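Local coordinates for protein Protease/Reverse transcriptase/ribonuclease H (Eastern chimpanzee simian foamy virus, PDB 7KSF) that probably combines aspartic protease, RNA- and DNA-dependent DNA polymerase and ribonuclease H activities in one foamy virus polyprotein that copies the viral genome, at residues G596-S601 against H636-A641; A610-V615 against I643-F648; F592-S597 against V662-F667; L626-I631 against D736-Q741. The protein carries 1 engineered substitution. All blocks are in the same frame, centred on the assembly; numbering follows the deposited sequence.

In the fold
All four contacts lie in the RNase H region and reach one mixed five-stranded sheet. Contacts 2 and 3 are buried, contact 1 is partly buried and contact 4 is at the surface. Strand 590-597 serves contacts 1 and 3, and helix 638-654 serves contacts 1 and 2, whereas contact 4 sets edge strand 624-634 against helix 727-744. Chemistry follows position. Contact 2 is apolar strand-on-helix packing, contact 3 joins parallel strands through backbone bonds and ends in carboxylates, contact 1 brings small residues together beside calcium, and contact 4 adds a serine-to-helix bond to leucine packing. Asp-595 of contact 3 approaches Asp-736 of contact 4.

Contact 1 (G596-S601 against H636-A641); sequences GSAIKS and HTAQMA. With CA (calcium ion), chain B.
Ala-598 and Ala-638 meet methyl to methyl where the first strand of the RNase H fold runs out and helix 638-654 begins. Their CB atoms are 3.6 Å apart. The CB of Ala-598 points at the helix start and also sits 3.6 Å from Ala-638 CA, so this one methyl rests against both the backbone and the side chain of the first helical turn. Thr-637 precedes that turn at the N-cap position, but its side chain makes no capping bond.

Gly-596 carries the other half of the contact. With no side chain in the way, its CA is met directly by Ala-641 CB at 3.6 Å, and the same methyl lies 3.7 Å from Ser-597 O. The two places of closest backbone approach, Gly-596 with Ala-641 and Ala-598 with Ala-638, are one helical turn apart on the helix, which shows that the strand end follows a single face of it. Ala-641 also touches Leu-633 of strand 624-634.

The glycine carbonyl meanwhile binds calcium, together with OE2 of Glu-642, the residue after Ala-641 in the helix. The modelled distance from Gly-596 O to the calcium ion, 1.7 Å, is too short to be taken literally.

Contact 2 (A610-V615 against I643-F648); sequences AGMGIV and IAAVEF
Met-612 and Ile-614 project from one face of strand 610-618 onto helix 638-654, where Ala-644, Ala-645 and Phe-648 receive them. The axes of the two short segments approach to 7.6 Å with an angle of 37° between their directions, so strand and helix run roughly the same way.

Met-612 reaches the helix with a chain that is extended beyond CG. At its base, CB faces Ala-645 CB at 3.8 Å. Further out, the sulfur lies over the helix backbone, with Met-612 SD 3.4 Å from Ala-644 O and 3.9 Å from Ala-644 CB. The terminal CE then comes within 4.2 Å of Phe-648 CB, so the methionine spans one turn of the helix from alanine to phenylalanine.

Ile-614, two residues on, meets the same turn. Its CG1 stands beside the backbone N (chi1 -61°) and lies 3.4 Å from Ala-645 O, and its CD1 touches Phe-648 CD1 at 3.9 Å. The isoleucine meets the ring obliquely. Phe-648 CB points toward the strand, and its CG is anti to the backbone N (chi1 -171°). Trp-629, from neighbouring strand 624-634, meets the same ring edge to face.

The side chains that meet are apolar, though two of the closest approaches are to helix carbonyl oxygens. A helix lying on the central strands of a mixed sheet with strand order 3-2-1-4-5, its small residues seated against the strand side chains, belongs to the core of the RNase H fold.

Contact 3 (F592-S597 against V662-F667); sequences FYTDGS and VITDSF. With CA (calcium ion), chain B.
Ile-663 and Phe-592 pair across two parallel strands, 660-664 and 590-597, whose short segments lie 24° apart in direction. Ile-663 N donates to Phe-592 O at 2.8 Å, and Thr-594 N returns a bond to Ile-663 O at 2.9 Å, so Ile-663 is tied through both its N and its O, the alternating pattern of a parallel ladder.

The Ile-663 side chain keeps close to the neighbouring strand along its length. CB is 3.7 Å from Phe-592 O. CG1, set beside the backbone N (chi1 -62°), remains near that oxygen, and the tip CD1 comes back to 3.3 Å from it. Ile-663 CD1 meets the Tyr-593 ring obliquely, 4.3 Å from Tyr-593 CD1. On the other face of the sheet, Val-662 packs its CG2 against the CB of Phe-592. The Thr-594 hydroxyl also points at Ile-663 O, but the modelled separation is too short to be trusted.

Past Thr-664, where strand 660-664 is ending, Asp-665 comes beside Asp-595, which is still in its strand. The two point the same way, their carboxylate planes 18° apart, with Asp-595 OD2 and Asp-665 OD2 separated by 3.2 Å. Both oxygens are acceptors and the pair is not hydrogen-bonded. The calcium ion, bound by Gly-596 O and Glu-642, lies 3.0 Å from Asp-595 OD1, a proximity not counted as ligation. Carboxylates gathered beside a cation, with helix residue Asp-736 also near Asp-595, are consistent with the acidic metal-binding centre of RNases H, where metal ions would be expected to offset the repulsion between them.

Contact 4 (L626-I631 against D736-Q741); sequences LNQWSI and DKLATQ
Leu-738 O takes a hydrogen bond from Ser-630 OG at 3.2 Å, with the donor tilted 25° from the carbonyl plane. Two positions earlier in the same helix, Asp-736 O is gripped twice by Thr-740, whose backbone N (3.0 Å from Asp-736 O) and OG1 (2.7 Å from Asp-736 O) reach it from opposite faces of its plane. Ser-630 OG stands anti to its own backbone N (chi1 165°), and Ser-630 OG also rests 3.8 Å from Gln-741 CB, about one turn beyond Leu-738.

Leu-738 supplies most of the apolar contact. Its CD1 lies 3.4 Å from Trp-629 O and 3.6 Å from Gln-628 CB, so one methyl is set against both the strand backbone and the base of a side chain. The leucine and glutamine side chains meet at about a right angle, and Gln-628 OE1 comes to 3.7 Å from Leu-738 CD2. Gln-628 and Ser-630 direct their CB atoms at the helix, while Trp-629 between them turns away, toward the side of helix 638-654. The strand thus serves a helix on each face of the sheet.

The segment axes come within 6.7 Å at an angle of 31°. A C-terminal helix packed in this way across the edge and neighbouring strands, on the face of the sheet opposite helix 638-654, is a feature of the RNase H fold.

Contact 1 (G596-S601 against H636-A641)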
loop_
_atom_site.group_PDB
_atom_site.type_symbol
_atom_site.label_atom_id
_atom_site.label_comp_id
_atom_site.label_asym_id
_atom_site.label_seq_id
_atom_site.Cartn_x
_atom_site.Cartn_y
_atom_site.Cartn_z
ATOM N N GLY A 596 -21.568 -19.786 -27.604
ATOM C CA GLY A 596 -21.863 -21.194 -27.434
ATOM C C GLY A 596 -23.144 -21.620 -28.120
ATOM O O GLY A 596 -24.167 -20.931 -28.038
ATOM N N SER A 597 -23.100 -22.763 -28.793
ATOM C CA SER A 597 -24.225 -23.265 -29.557
ATOM C C SER A 597 -24.562 -24.673 -29.097
ATOM O O SER A 597 -23.786 -25.324 -28.393
ATOM C CB SER A 597 -23.924 -23.239 -31.061
ATOM O OG SER A 597 -23.459 -21.965 -31.462
ATOM N N ALA A 598 -25.745 -25.135 -29.504
ATOM C CA ALA A 598 -26.197 -26.482 -29.138
ATOM C C ALA A 598 -27.300 -26.892 -30.123
ATOM O O ALA A 598 -28.465 -26.541 -29.941
ATOM C CB ALA A 598 -26.680 -26.547 -27.707
ATOM N N ILE A 599 -26.905 -27.637 -31.153
ATOM C CA ILE A 599 -27.848 -28.205 -32.106
ATOM C C ILE A 599 -28.403 -29.490 -31.510
ATOM O O ILE A 599 -28.026 -29.886 -30.402
ATOM C CB ILE A 599 -27.192 -28.467 -33.475
ATOM C CG1 ILE A 599 -25.958 -29.360 -33.311
ATOM C CG2 ILE A 599 -26.830 -27.161 -34.161
ATOM C CD1 ILE A 599 -25.208 -29.628 -34.598
ATOM N N LYS A 600 -29.301 -30.147 -32.236
ATOM C CA LYS A 600 -29.875 -31.402 -31.770
ATOM C C LYS A 600 -28.876 -32.531 -31.980
ATOM O O LYS A 600 -28.266 -32.636 -33.050
ATOM C CB LYS A 600 -31.178 -31.693 -32.504
ATOM C CG LYS A 600 -32.216 -30.596 -32.349
ATOM C CD LYS A 600 -33.504 -30.928 -33.076
ATOM C CE LYS A 600 -34.544 -29.838 -32.862
ATOM N NZ LYS A 600 -35.832 -30.142 -33.544
ATOM N N SER A 601 -28.709 -33.369 -30.965
ATOM C CA SER A 601 -27.718 -34.429 -31.041
ATOM C C SER A 601 -28.140 -35.482 -32.063
ATOM O O SER A 601 -29.333 -35.772 -32.203
ATOM C CB SER A 601 -27.526 -35.091 -29.681
ATOM O OG SER A 601 -26.555 -36.121 -29.744
ATOM N N HIS A 636 -25.186 -30.597 -23.416
ATOM C CA HIS A 636 -25.353 -29.542 -22.427
ATOM C C HIS A 636 -26.253 -28.459 -23.013
ATOM O O HIS A 636 -26.699 -28.542 -24.162
ATOM C CB HIS A 636 -23.999 -28.975 -21.989
ATOM C CG HIS A 636 -23.293 -29.803 -20.960
ATOM N ND1 HIS A 636 -22.022 -30.303 -21.149
ATOM C CD2 HIS A 636 -23.674 -30.210 -19.726
ATOM C CE1 HIS A 636 -21.653 -30.985 -20.081
ATOM N NE2 HIS A 636 -22.639 -30.944 -19.201
ATOM N N THR A 637 -26.520 -27.433 -22.207
ATOM C CA THR A 637 -27.366 -26.324 -22.623
ATOM C C THR A 637 -26.606 -25.399 -23.567
ATOM O O THR A 637 -25.393 -25.214 -23.432
ATOM C CB THR A 637 -27.854 -25.543 -21.398
ATOM O OG1 THR A 637 -28.477 -26.441 -20.471
ATOM C CG2 THR A 637 -28.852 -24.466 -21.789
ATOM N N ALA A 638 -27.324 -24.831 -24.542
ATOM C CA ALA A 638 -26.725 -23.815 -25.401
ATOM C C ALA A 638 -26.224 -22.639 -24.578
ATOM O O ALA A 638 -25.163 -22.071 -24.866
ATOM C CB ALA A 638 -27.729 -23.345 -26.450
ATOM N N GLN A 639 -26.973 -22.258 -23.544
ATOM C CA GLN A 639 -26.502 -21.220 -22.640
ATOM C C GLN A 639 -25.366 -21.734 -21.766
ATOM O O GLN A 639 -24.459 -20.967 -21.428
ATOM C CB GLN A 639 -27.666 -20.702 -21.794
ATOM C CG GLN A 639 -29.014 -20.684 -22.524
ATOM C CD GLN A 639 -29.131 -19.596 -23.593
ATOM O OE1 GLN A 639 -28.189 -19.327 -24.340
ATOM N NE2 GLN A 639 -30.299 -18.968 -23.665
ATOM N N MET A 640 -25.391 -23.020 -21.404
ATOM C CA MET A 640 -24.242 -23.614 -20.725
ATOM C C MET A 640 -23.001 -23.526 -21.601
ATOM O O MET A 640 -21.906 -23.215 -21.115
ATOM C CB MET A 640 -24.539 -25.072 -20.361
ATOM C CG MET A 640 -23.867 -25.568 -19.086
ATOM S SD MET A 640 -22.066 -25.567 -19.139
ATOM C CE MET A 640 -21.762 -26.563 -20.597
ATOM N N ALA A 641 -23.152 -23.796 -22.900
ATOM C CA ALA A 641 -22.056 -23.561 -23.833
ATOM C C ALA A 641 -21.644 -22.094 -23.833
ATOM O O ALA A 641 -20.461 -21.774 -24.001
ATOM C CB ALA A 641 -22.455 -24.014 -25.236
HETATM CA CA CA B . -24.410 -19.251 -28.185
#

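Contact 2 (A610-V615 against I643-F648)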
loop_
_atom_site.group_PDB
_atom_site.type_symbol
_atom_site.label_atom_id
_atom_site.label_comp_id
_atom_site.label_asym_id
_atom_site.label_seq_id
_atom_site.Cartn_x
_atom_site.Cartn_y
_atom_site.Cartn_z
ATOM N N ALA A 610 -23.114 -29.703 -27.474
ATOM C CA ALA A 610 -22.760 -28.309 -27.255
ATOM C C ALA A 610 -21.386 -28.005 -27.832
ATOM O O ALA A 610 -20.568 -28.899 -28.064
ATOM C CB ALA A 610 -22.783 -27.946 -25.763
ATOM N N GLY A 611 -21.143 -26.715 -28.057
ATOM C CA GLY A 611 -19.872 -26.233 -28.560
ATOM C C GLY A 611 -19.689 -24.750 -28.314
ATOM O O GLY A 611 -20.525 -23.938 -28.724
ATOM N N MET A 612 -18.601 -24.384 -27.645
ATOM C CA MET A 612 -18.320 -23.004 -27.278
ATOM C C MET A 612 -17.140 -22.476 -28.081
ATOM O O MET A 612 -16.373 -23.230 -28.683
ATOM C CB MET A 612 -18.039 -22.890 -25.775
ATOM C CG MET A 612 -16.759 -23.575 -25.325
ATOM S SD MET A 612 -16.604 -23.621 -23.530
ATOM C CE MET A 612 -14.938 -24.244 -23.337
ATOM N N GLY A 613 -17.005 -21.152 -28.092
ATOM C CA GLY A 613 -15.936 -20.513 -28.832
ATOM C C GLY A 613 -15.324 -19.348 -28.082
ATOM O O GLY A 613 -16.044 -18.554 -27.471
ATOM N N ILE A 614 -13.999 -19.235 -28.118
ATOM C CA ILE A 614 -13.274 -18.206 -27.383
ATOM C C ILE A 614 -12.272 -17.554 -28.324
ATOM O O ILE A 614 -11.581 -18.242 -29.084
ATOM C CB ILE A 614 -12.559 -18.780 -26.139
ATOM C CG1 ILE A 614 -13.570 -19.390 -25.158
ATOM C CG2 ILE A 614 -11.734 -17.708 -25.448
ATOM C CD1 ILE A 614 -13.823 -20.875 -25.358
ATOM N N VAL A 615 -12.195 -16.222 -28.276
ATOM C CA VAL A 615 -11.290 -15.446 -29.117
ATOM C C VAL A 615 -10.551 -14.447 -28.238
ATOM O O VAL A 615 -11.178 -13.712 -27.468
ATOM C CB VAL A 615 -12.041 -14.714 -30.247
ATOM C CG1 VAL A 615 -11.086 -13.838 -31.040
ATOM C CG2 VAL A 615 -12.743 -15.707 -31.158
ATOM N N ILE A 643 -22.217 -20.346 -21.088
ATOM C CA ILE A 643 -21.752 -20.193 -19.714
ATOM C C ILE A 643 -20.314 -20.679 -19.577
ATOM O O ILE A 643 -19.451 -19.966 -19.056
ATOM C CB ILE A 643 -22.687 -20.936 -18.741
ATOM C CG1 ILE A 643 -23.951 -20.119 -18.465
ATOM C CG2 ILE A 643 -21.972 -21.249 -17.432
ATOM C CD1 ILE A 643 -24.911 -20.792 -17.508
ATOM N N ALA A 644 -20.036 -21.898 -20.039
ATOM C CA ALA A 644 -18.679 -22.425 -19.953
ATOM C C ALA A 644 -17.713 -21.678 -20.860
ATOM O O ALA A 644 -16.495 -21.790 -20.675
ATOM C CB ALA A 644 -18.664 -23.917 -20.288
ATOM N N ALA A 645 -18.220 -20.915 -21.832
ATOM C CA ALA A 645 -17.338 -20.193 -22.741
ATOM C C ALA A 645 -16.572 -19.089 -22.025
ATOM O O ALA A 645 -15.468 -18.729 -22.448
ATOM C CB ALA A 645 -18.139 -19.609 -23.904
ATOM N N VAL A 646 -17.130 -18.542 -20.949
ATOM C CA VAL A 646 -16.458 -17.458 -20.247
ATOM C C VAL A 646 -15.589 -17.973 -19.100
ATOM O O VAL A 646 -14.593 -17.334 -18.749
ATOM C CB VAL A 646 -17.485 -16.423 -19.757
ATOM C CG1 VAL A 646 -18.328 -15.929 -20.924
ATOM C CG2 VAL A 646 -18.369 -17.006 -18.670
ATOM N N GLU A 647 -15.937 -19.124 -18.512
ATOM C CA GLU A 647 -15.075 -19.733 -17.504
ATOM C C GLU A 647 -13.694 -20.014 -18.075
ATOM O O GLU A 647 -12.674 -19.794 -17.410
ATOM C CB GLU A 647 -15.702 -21.025 -16.979
ATOM C CG GLU A 647 -14.816 -21.799 -16.011
ATOM C CD GLU A 647 -15.125 -23.285 -15.999
ATOM O OE1 GLU A 647 -15.813 -23.751 -16.930
ATOM O OE2 GLU A 647 -14.677 -23.983 -15.064
ATOM N N PHE A 648 -13.645 -20.502 -19.314
ATOM C CA PHE A 648 -12.372 -20.655 -20.007
ATOM C C PHE A 648 -11.715 -19.299 -20.241
ATOM O O PHE A 648 -10.504 -19.148 -20.053
ATOM C CB PHE A 648 -12.601 -21.392 -21.325
ATOM C CG PHE A 648 -11.346 -21.807 -22.020
ATOM C CD1 PHE A 648 -10.777 -20.994 -22.984
ATOM C CD2 PHE A 648 -10.741 -23.014 -21.721
ATOM C CE1 PHE A 648 -9.623 -21.375 -23.630
ATOM C CE2 PHE A 648 -9.586 -23.401 -22.364
ATOM C CZ PHE A 648 -9.026 -22.580 -23.323
#

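Contact 3 (F592-S597 against V662-F667)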
loop_
_atom_site.group_PDB
_atom_site.type_symbol
_atom_site.label_atom_id
_atom_site.label_comp_id
_atom_site.label_asym_id
_atom_site.label_seq_id
_atom_site.Cartn_x
_atom_site.Cartn_y
_atom_site.Cartn_z
ATOM N N PHE A 592 -11.873 -10.571 -24.931
ATOM C CA PHE A 592 -12.259 -11.973 -25.041
ATOM C C PHE A 592 -13.689 -12.058 -25.552
ATOM O O PHE A 592 -14.629 -11.658 -24.855
ATOM C CB PHE A 592 -12.116 -12.684 -23.696
ATOM C CG PHE A 592 -10.713 -13.110 -23.382
ATOM C CD1 PHE A 592 -10.274 -14.384 -23.705
ATOM C CD2 PHE A 592 -9.830 -12.239 -22.767
ATOM C CE1 PHE A 592 -8.981 -14.782 -23.420
ATOM C CE2 PHE A 592 -8.536 -12.632 -22.477
ATOM C CZ PHE A 592 -8.110 -13.905 -22.803
ATOM N N TYR A 593 -13.853 -12.570 -26.768
ATOM C CA TYR A 593 -15.172 -12.832 -27.324
ATOM C C TYR A 593 -15.544 -14.284 -27.052
ATOM O O TYR A 593 -14.735 -15.189 -27.277
ATOM C CB TYR A 593 -15.201 -12.555 -28.827
ATOM C CG TYR A 593 -14.829 -11.145 -29.212
ATOM C CD1 TYR A 593 -15.758 -10.117 -29.149
ATOM C CD2 TYR A 593 -13.547 -10.845 -29.650
ATOM C CE1 TYR A 593 -15.421 -8.826 -29.502
ATOM C CE2 TYR A 593 -13.197 -9.559 -30.005
ATOM C CZ TYR A 593 -14.138 -8.553 -29.930
ATOM O OH TYR A 593 -13.797 -7.268 -30.284
ATOM N N THR A 594 -16.762 -14.502 -26.565
ATOM C CA THR A 594 -17.240 -15.841 -26.261
ATOM C C THR A 594 -18.594 -16.075 -26.912
ATOM O O THR A 594 -19.295 -15.136 -27.302
ATOM C CB THR A 594 -17.358 -16.085 -24.747
ATOM O OG1 THR A 594 -18.310 -15.171 -24.185
ATOM C CG2 THR A 594 -16.011 -15.901 -24.068
ATOM N N ASP A 595 -18.948 -17.351 -27.017
ATOM C CA ASP A 595 -20.219 -17.782 -27.585
ATOM C C ASP A 595 -20.375 -19.273 -27.317
ATOM O O ASP A 595 -19.442 -19.940 -26.863
ATOM C CB ASP A 595 -20.292 -17.480 -29.086
ATOM C CG ASP A 595 -21.690 -17.638 -29.647
ATOM O OD1 ASP A 595 -22.052 -18.774 -30.021
ATOM O OD2 ASP A 595 -22.426 -16.634 -29.707
ATOM N N GLY A 596 -21.568 -19.786 -27.604
ATOM C CA GLY A 596 -21.863 -21.194 -27.434
ATOM C C GLY A 596 -23.144 -21.620 -28.120
ATOM O O GLY A 596 -24.167 -20.931 -28.038
ATOM N N SER A 597 -23.100 -22.763 -28.793
ATOM C CA SER A 597 -24.225 -23.265 -29.557
ATOM C C SER A 597 -24.562 -24.673 -29.097
ATOM O O SER A 597 -23.786 -25.324 -28.393
ATOM C CB SER A 597 -23.924 -23.239 -31.061
ATOM O OG SER A 597 -23.459 -21.965 -31.462
ATOM N N VAL A 662 -14.329 -9.397 -21.160
ATOM C CA VAL A 662 -14.939 -10.597 -21.718
ATOM C C VAL A 662 -16.344 -10.247 -22.187
ATOM O O VAL A 662 -17.043 -9.440 -21.564
ATOM C CB VAL A 662 -14.966 -11.752 -20.694
ATOM C CG1 VAL A 662 -15.395 -13.052 -21.359
ATOM C CG2 VAL A 662 -13.607 -11.910 -20.034
ATOM N N ILE A 663 -16.758 -10.856 -23.296
ATOM C CA ILE A 663 -18.018 -10.530 -23.954
ATOM C C ILE A 663 -18.801 -11.816 -24.181
ATOM O O ILE A 663 -18.260 -12.792 -24.710
ATOM C CB ILE A 663 -17.792 -9.794 -25.287
ATOM C CG1 ILE A 663 -17.075 -8.461 -25.051
ATOM C CG2 ILE A 663 -19.111 -9.577 -26.013
ATOM C CD1 ILE A 663 -15.563 -8.543 -25.128
ATOM N N THR A 664 -20.075 -11.809 -23.793
ATOM C CA THR A 664 -20.950 -12.961 -23.954
ATOM C C THR A 664 -22.104 -12.613 -24.882
ATOM O O THR A 664 -22.719 -11.550 -24.754
ATOM C CB THR A 664 -21.514 -13.427 -22.610
ATOM O OG1 THR A 664 -20.486 -13.387 -21.615
ATOM C CG2 THR A 664 -22.039 -14.847 -22.726
ATOM N N ASP A 665 -22.401 -13.520 -25.815
ATOM C CA ASP A 665 -23.602 -13.367 -26.627
ATOM C C ASP A 665 -24.864 -13.539 -25.789
ATOM O O ASP A 665 -25.919 -12.992 -26.135
ATOM C CB ASP A 665 -23.581 -14.370 -27.780
ATOM C CG ASP A 665 -24.778 -14.229 -28.696
ATOM O OD1 ASP A 665 -25.253 -13.090 -28.887
ATOM O OD2 ASP A 665 -25.242 -15.258 -29.228
ATOM N N SER A 666 -24.772 -14.279 -24.688
ATOM C CA SER A 666 -25.927 -14.525 -23.835
ATOM C C SER A 666 -26.224 -13.321 -22.956
ATOM O O SER A 666 -25.313 -12.650 -22.461
ATOM C CB SER A 666 -25.687 -15.751 -22.954
ATOM O OG SER A 666 -26.789 -15.989 -22.094
ATOM N N PHE A 667 -27.514 -13.053 -22.758
ATOM C CA PHE A 667 -27.925 -12.019 -21.815
ATOM C C PHE A 667 -27.779 -12.495 -20.377
ATOM O O PHE A 667 -27.363 -11.724 -19.504
ATOM C CB PHE A 667 -29.370 -11.600 -22.087
ATOM C CG PHE A 667 -30.387 -12.653 -21.729
ATOM C CD1 PHE A 667 -31.113 -12.562 -20.552
ATOM C CD2 PHE A 667 -30.607 -13.737 -22.563
ATOM C CE1 PHE A 667 -32.043 -13.530 -20.217
ATOM C CE2 PHE A 667 -31.537 -14.707 -22.235
ATOM C CZ PHE A 667 -32.255 -14.603 -21.060
HETATM CA CA CA B . -24.410 -19.251 -28.185
#

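Contact 4 (L626-I631 against D736-Q741)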
loop_
_atom_site.group_PDB
_atom_site.type_symbol
_atom_site.label_atom_id
_atom_site.label_comp_id
_atom_site.label_asym_id
_atom_site.label_seq_id
_atom_site.Cartn_x
_atom_site.Cartn_y
_atom_site.Cartn_z
ATOM N N LEU A 626 -4.990 -12.994 -31.046
ATOM C CA LEU A 626 -3.824 -13.774 -30.645
ATOM C C LEU A 626 -4.033 -15.261 -30.913
ATOM O O LEU A 626 -3.266 -15.884 -31.654
ATOM C CB LEU A 626 -3.508 -13.528 -29.169
ATOM C CG LEU A 626 -3.126 -12.090 -28.817
ATOM C CD1 LEU A 626 -2.708 -12.011 -27.363
ATOM C CD2 LEU A 626 -2.021 -11.583 -29.730
ATOM N N ASN A 627 -5.068 -15.845 -30.315
ATOM C CA ASN A 627 -5.373 -17.256 -30.506
ATOM C C ASN A 627 -6.879 -17.446 -30.616
ATOM O O ASN A 627 -7.667 -16.591 -30.206
ATOM C CB ASN A 627 -4.819 -18.121 -29.365
ATOM C CG ASN A 627 -3.315 -18.289 -29.432
ATOM O OD1 ASN A 627 -2.751 -18.515 -30.500
ATOM N ND2 ASN A 627 -2.658 -18.176 -28.283
ATOM N N GLN A 628 -7.262 -18.590 -31.175
ATOM C CA GLN A 628 -8.653 -18.984 -31.313
ATOM C C GLN A 628 -8.871 -20.322 -30.622
ATOM O O GLN A 628 -7.930 -21.092 -30.409
ATOM C CB GLN A 628 -9.060 -19.080 -32.788
ATOM C CG GLN A 628 -8.815 -17.809 -33.582
ATOM C CD GLN A 628 -9.276 -17.924 -35.021
ATOM O OE1 GLN A 628 -10.006 -18.847 -35.381
ATOM N NE2 GLN A 628 -8.850 -16.980 -35.852
ATOM N N TRP A 629 -10.126 -20.595 -30.265
ATOM C CA TRP A 629 -10.471 -21.830 -29.575
ATOM C C TRP A 629 -11.867 -22.270 -29.987
ATOM O O TRP A 629 -12.791 -21.453 -30.047
ATOM C CB TRP A 629 -10.393 -21.661 -28.052
ATOM C CG TRP A 629 -8.996 -21.460 -27.530
ATOM C CD1 TRP A 629 -8.071 -22.430 -27.275
ATOM C CD2 TRP A 629 -8.372 -20.213 -27.196
ATOM N NE1 TRP A 629 -6.910 -21.867 -26.805
ATOM C CE2 TRP A 629 -7.068 -20.506 -26.747
ATOM C CE3 TRP A 629 -8.787 -18.878 -27.232
ATOM C CZ2 TRP A 629 -6.177 -19.514 -26.337
ATOM C CZ3 TRP A 629 -7.899 -17.895 -26.828
ATOM C CH2 TRP A 629 -6.611 -18.218 -26.384
ATOM N N SER A 630 -12.015 -23.569 -30.259
ATOM C CA SER A 630 -13.282 -24.160 -30.687
ATOM C C SER A 630 -13.405 -25.528 -30.028
ATOM O O SER A 630 -12.706 -26.467 -30.418
ATOM C CB SER A 630 -13.345 -24.280 -32.210
ATOM O OG SER A 630 -14.396 -25.145 -32.608
ATOM N N ILE A 631 -14.295 -25.648 -29.047
ATOM C CA ILE A 631 -14.350 -26.853 -28.222
ATOM C C ILE A 631 -15.759 -27.433 -28.182
ATOM O O ILE A 631 -16.722 -26.695 -27.922
ATOM C CB ILE A 631 -13.852 -26.560 -26.798
ATOM C CG1 ILE A 631 -12.447 -25.957 -26.833
ATOM C CG2 ILE A 631 -13.877 -27.825 -25.958
ATOM C CD1 ILE A 631 -11.902 -25.603 -25.470
ATOM N N ASP A 736 -18.714 -16.512 -32.394
ATOM C CA ASP A 736 -19.896 -17.324 -32.667
ATOM C C ASP A 736 -19.613 -18.365 -33.741
ATOM O O ASP A 736 -20.163 -19.471 -33.697
ATOM C CB ASP A 736 -21.070 -16.433 -33.080
ATOM C CG ASP A 736 -22.422 -17.090 -32.840
ATOM O OD1 ASP A 736 -22.494 -18.336 -32.829
ATOM O OD2 ASP A 736 -23.416 -16.359 -32.656
ATOM N N LYS A 737 -18.753 -18.033 -34.707
ATOM C CA LYS A 737 -18.350 -19.012 -35.707
ATOM C C LYS A 737 -17.619 -20.181 -35.055
ATOM O O LYS A 737 -17.889 -21.348 -35.363
ATOM C CB LYS A 737 -17.473 -18.349 -36.769
ATOM C CG LYS A 737 -16.925 -19.315 -37.808
ATOM C CD LYS A 737 -16.044 -18.601 -38.820
ATOM C CE LYS A 737 -15.534 -19.564 -39.882
ATOM N NZ LYS A 737 -14.689 -18.883 -40.901
ATOM N N LEU A 738 -16.697 -19.885 -34.135
ATOM C CA LEU A 738 -15.959 -20.948 -33.467
ATOM C C LEU A 738 -16.867 -21.787 -32.582
ATOM O O LEU A 738 -16.749 -23.015 -32.548
ATOM C CB LEU A 738 -14.809 -20.359 -32.653
ATOM C CG LEU A 738 -13.729 -19.642 -33.462
ATOM C CD1 LEU A 738 -12.672 -19.082 -32.532
ATOM C CD2 LEU A 738 -13.103 -20.577 -34.485
ATOM N N ALA A 739 -17.781 -21.143 -31.850
ATOM C CA ALA A 739 -18.716 -21.896 -31.022
ATOM C C ALA A 739 -19.579 -22.816 -31.871
ATOM O O ALA A 739 -19.862 -23.953 -31.474
ATOM C CB ALA A 739 -19.589 -20.941 -30.210
ATOM N N THR A 740 -19.992 -22.346 -33.047
ATOM C CA THR A 740 -20.798 -23.179 -33.929
ATOM C C THR A 740 -19.993 -24.365 -34.450
ATOM O O THR A 740 -20.509 -25.486 -34.526
ATOM C CB THR A 740 -21.348 -22.340 -35.085
ATOM O OG1 THR A 740 -22.030 -21.193 -34.558
ATOM C CG2 THR A 740 -22.325 -23.152 -35.921
ATOM N N GLN A 741 -18.721 -24.138 -34.796
ATOM C CA GLN A 741 -17.883 -25.227 -35.294
ATOM C C GLN A 741 -17.743 -26.337 -34.262
ATOM O O GLN A 741 -17.852 -27.522 -34.601
ATOM C CB GLN A 741 -16.505 -24.695 -35.688
ATOM C CG GLN A 741 -16.515 -23.796 -36.904
ATOM C CD GLN A 741 -15.124 -23.395 -37.339
ATOM O OE1 GLN A 741 -14.134 -23.755 -36.703
ATOM N NE2 GLN A 741 -15.042 -22.650 -38.433
#